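Local coordinates for flavoprotein (Thermotoga maritima, PDB 5V8S) that probably works as an oxidoreductase, passing electrons between a flavodoxin-like FMN-binding domain and a di-iron centre held in a metallo-beta-lactamase-like domain, at residues A[210-215]-A[312-317]. The protein carries 1 engineered substitution. Residues are numbered along the deposited sequence; the frame is centred on the assembly and turned at random.
Sequences IVTVIG and EILKDI
Val211 and Leu314 meet where the two parts of a flavo-di-iron protein pack together: Val211 lies on helix 196-214 of the metallo-beta-lactamase-like part, and Leu314 on helix 310-316 of the flavodoxin-like part. The tight side of this buried helix-to-helix contact is the valine fork. Both methyls pack against Leu314 O, CG1 at 3.7 Å and CG2 at 3.9 Å, and CG1 alone, anti to the backbone N (chi1 180°), also reaches Leu314 CB, at 3.7 Å. Leu314 O accepts a backbone hydrogen bond from Ile317 N (3.2 Å), so this polar atom has a partner although methyls lie against it. Pro318 and Lys348 also pack against Val211, and Ile345 of helix 336-348 against Leu314.

Toward Glu312 and Lys315 the contact loosens. No hydrogen bond crosses between the segments, and Lys315, partly exposed, turns its end away to form a salt bridge with Glu312 OE1; a salt bridge from Lys208 NZ, on helix 196-214, to Glu312 OE2 still links the helices. The side chain of Thr212 is about 10 Å from the bound mu-oxo-diiron centre; its OG1 is hydrogen-bonded to Lys208 O and to Tyr185 OH, while its methyl CG2 meets Leu314 CD1 at 4.2 Å.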
ATOM      1  N   ILE A 210     -19.238   2.744  -3.066  1.00 17.05           N
ATOM      2  CA  ILE A 210     -19.469   2.312  -4.441  1.00 16.40           C
ATOM      3  C   ILE A 210     -18.159   1.986  -5.128  1.00 16.68           C
ATOM      4  O   ILE A 210     -17.999   0.923  -5.735  1.00 18.52           O
ATOM      5  CB  ILE A 210     -20.245   3.378  -5.236  1.00 17.16           C
ATOM      6  CG1 ILE A 210     -21.661   3.528  -4.712  1.00 18.24           C
ATOM      7  CG2 ILE A 210     -20.273   3.001  -6.704  1.00 19.69           C
ATOM      8  CD1 ILE A 210     -22.361   4.781  -5.243  1.00 19.68           C
ATOM      9  N   VAL A 211     -17.219   2.923  -5.096  1.00 16.55           N
ATOM     10  CA  VAL A 211     -15.997   2.742  -5.874  1.00 16.23           C
ATOM     11  C   VAL A 211     -15.187   1.568  -5.331  1.00 15.87           C
ATOM     12  O   VAL A 211     -14.746   0.690  -6.088  1.00 16.85           O
ATOM     13  CB  VAL A 211     -15.164   4.035  -5.938  1.00 17.11           C
ATOM     14  CG1 VAL A 211     -13.887   3.796  -6.762  1.00 18.63           C
ATOM     15  CG2 VAL A 211     -15.964   5.194  -6.556  1.00 17.93           C
ATOM     16  N   THR A 212     -14.986   1.528  -4.010  1.00 16.09           N
ATOM     17  CA  THR A 212     -14.136   0.496  -3.425  1.00 16.60           C
ATOM     18  C   THR A 212     -14.739  -0.897  -3.533  1.00 16.86           C
ATOM     19  O   THR A 212     -14.008  -1.853  -3.802  1.00 18.71           O
ATOM     20  CB  THR A 212     -13.757   0.798  -1.969  1.00 16.40           C
ATOM     21  OG1 THR A 212     -14.922   0.922  -1.145  1.00 16.69           O
ATOM     22  CG2 THR A 212     -12.874   2.048  -1.880  1.00 16.95           C
ATOM     23  N   VAL A 213     -16.051  -1.035  -3.320  1.00 16.82           N
ATOM     24  CA  VAL A 213     -16.678  -2.362  -3.274  1.00 18.22           C
ATOM     25  C   VAL A 213     -17.236  -2.780  -4.627  1.00 17.22           C
ATOM     26  O   VAL A 213     -17.085  -3.935  -5.041  1.00 18.85           O
ATOM     27  CB  VAL A 213     -17.754  -2.384  -2.172  1.00 19.70           C
ATOM     28  CG1 VAL A 213     -18.500  -3.715  -2.143  1.00 20.50           C
ATOM     29  CG2 VAL A 213     -17.126  -2.108  -0.824  1.00 21.41           C
ATOM     30  N   ILE A 214     -17.901  -1.857  -5.327  1.00 17.64           N
ATOM     31  CA  ILE A 214     -18.618  -2.174  -6.555  1.00 17.96           C
ATOM     32  C   ILE A 214     -17.930  -1.646  -7.808  1.00 18.23           C
ATOM     33  O   ILE A 214     -18.370  -1.969  -8.918  1.00 19.11           O
ATOM     34  CB  ILE A 214     -20.069  -1.651  -6.484  1.00 19.38           C
ATOM     35  CG1 ILE A 214     -20.660  -1.902  -5.091  1.00 21.17           C
ATOM     36  CG2 ILE A 214     -20.935  -2.303  -7.556  1.00 20.03           C
ATOM     37  CD1 ILE A 214     -22.064  -1.353  -4.898  1.00 23.01           C
ATOM     38  N   GLY A 215     -16.871  -0.846  -7.680  1.00 18.43           N
ATOM     39  CA  GLY A 215     -16.411  -0.066  -8.816  1.00 18.70           C
ATOM     40  C   GLY A 215     -15.974  -0.883 -10.016  1.00 19.37           C
ATOM     41  O   GLY A 215     -16.089  -0.428 -11.155  1.00 21.14           O
ATOM     42  N   GLU A 312      -9.637   6.973  -0.104  1.00 18.14           N
ATOM     43  CA  GLU A 312      -9.995   8.375  -0.276  1.00 19.58           C
ATOM     44  C   GLU A 312      -9.655   8.873  -1.675  1.00 19.47           C
ATOM     45  O   GLU A 312     -10.417   9.648  -2.262  1.00 20.45           O
ATOM     46  CB  GLU A 312      -9.278   9.212   0.772  1.00 23.02           C
ATOM     47  CG  GLU A 312      -9.760   8.981   2.178  1.00 27.65           C
ATOM     48  CD  GLU A 312     -11.179   9.493   2.387  1.00 33.30           C
ATOM     49  OE1 GLU A 312     -11.469  10.619   1.937  1.00 36.16           O
ATOM     50  OE2 GLU A 312     -11.984   8.784   3.005  1.00 36.50           O
ATOM     51  N   ILE A 313      -8.521   8.453  -2.227  1.00 18.87           N
ATOM     52  CA  ILE A 313      -8.238   8.753  -3.629  1.00 18.51           C
ATOM     53  C   ILE A 313      -9.372   8.254  -4.510  1.00 18.33           C
ATOM     54  O   ILE A 313      -9.901   8.985  -5.353  1.00 19.10           O
ATOM     55  CB  ILE A 313      -6.892   8.138  -4.048  1.00 17.27           C
ATOM     56  CG1 ILE A 313      -5.749   8.777  -3.254  1.00 17.52           C
ATOM     57  CG2 ILE A 313      -6.662   8.334  -5.548  1.00 19.66           C
ATOM     58  CD1 ILE A 313      -4.401   8.084  -3.413  1.00 17.89           C
ATOM     59  N   LEU A 314      -9.759   6.994  -4.327  1.00 18.28           N
ATOM     60  CA  LEU A 314     -10.747   6.376  -5.201  1.00 17.43           C
ATOM     61  C   LEU A 314     -12.087   7.090  -5.107  1.00 17.66           C
ATOM     62  O   LEU A 314     -12.760   7.296  -6.122  1.00 18.88           O
ATOM     63  CB  LEU A 314     -10.867   4.900  -4.847  1.00 17.32           C
ATOM     64  CG  LEU A 314      -9.710   4.015  -5.302  1.00 18.71           C
ATOM     65  CD1 LEU A 314      -9.881   2.651  -4.729  1.00 19.94           C
ATOM     66  CD2 LEU A 314      -9.632   3.922  -6.796  1.00 20.23           C
ATOM     67  N   LYS A 315     -12.467   7.517  -3.901  1.00 17.85           N
ATOM     68  CA  LYS A 315     -13.729   8.219  -3.702  1.00 18.71           C
ATOM     69  C   LYS A 315     -13.831   9.482  -4.544  1.00 17.89           C
ATOM     70  O   LYS A 315     -14.945   9.881  -4.939  1.00 19.59           O
ATOM     71  CB  LYS A 315     -13.853   8.575  -2.228  1.00 20.23           C
ATOM     72  CG  LYS A 315     -14.958   9.512  -1.878  1.00 25.78           C
ATOM     73  CD  LYS A 315     -14.715  10.111  -0.500  1.00 30.45           C
ATOM     74  CE  LYS A 315     -13.702  11.232  -0.555  1.00 32.61           C
ATOM     75  NZ  LYS A 315     -13.624  11.877   0.773  1.00 32.83           N
ATOM     76  N   ASP A 316     -12.707  10.133  -4.801  1.00 17.49           N
ATOM     77  CA  ASP A 316     -12.730  11.421  -5.482  1.00 17.85           C
ATOM     78  C   ASP A 316     -12.682  11.314  -6.998  1.00 18.00           C
ATOM     79  O   ASP A 316     -12.885  12.329  -7.672  1.00 20.18           O
ATOM     80  CB  ASP A 316     -11.596  12.312  -4.940  1.00 18.55           C
ATOM     81  CG  ASP A 316     -12.025  13.077  -3.687  1.00 20.55           C
ATOM     82  OD1 ASP A 316     -13.158  13.607  -3.686  1.00 21.38           O
ATOM     83  OD2 ASP A 316     -11.291  13.109  -2.694  1.00 23.70           O
ATOM     84  N   ILE A 317     -12.460  10.127  -7.553  1.00 17.13           N
ATOM     85  CA  ILE A 317     -12.326   9.972  -9.002  1.00 17.91           C
ATOM     86  C   ILE A 317     -13.641  10.199  -9.755  1.00 18.20           C
ATOM     87  O   ILE A 317     -13.657  10.946 -10.748  1.00 18.46           O
ATOM     88  CB  ILE A 317     -11.728   8.600  -9.368  1.00 19.89           C
ATOM     89  CG1 ILE A 317     -10.431   8.316  -8.596  1.00 24.12           C
ATOM     90  CG2 ILE A 317     -11.536   8.485 -10.886  1.00 19.51           C
ATOM     91  CD1 ILE A 317      -9.340   9.245  -8.912  1.00 25.19           C
TER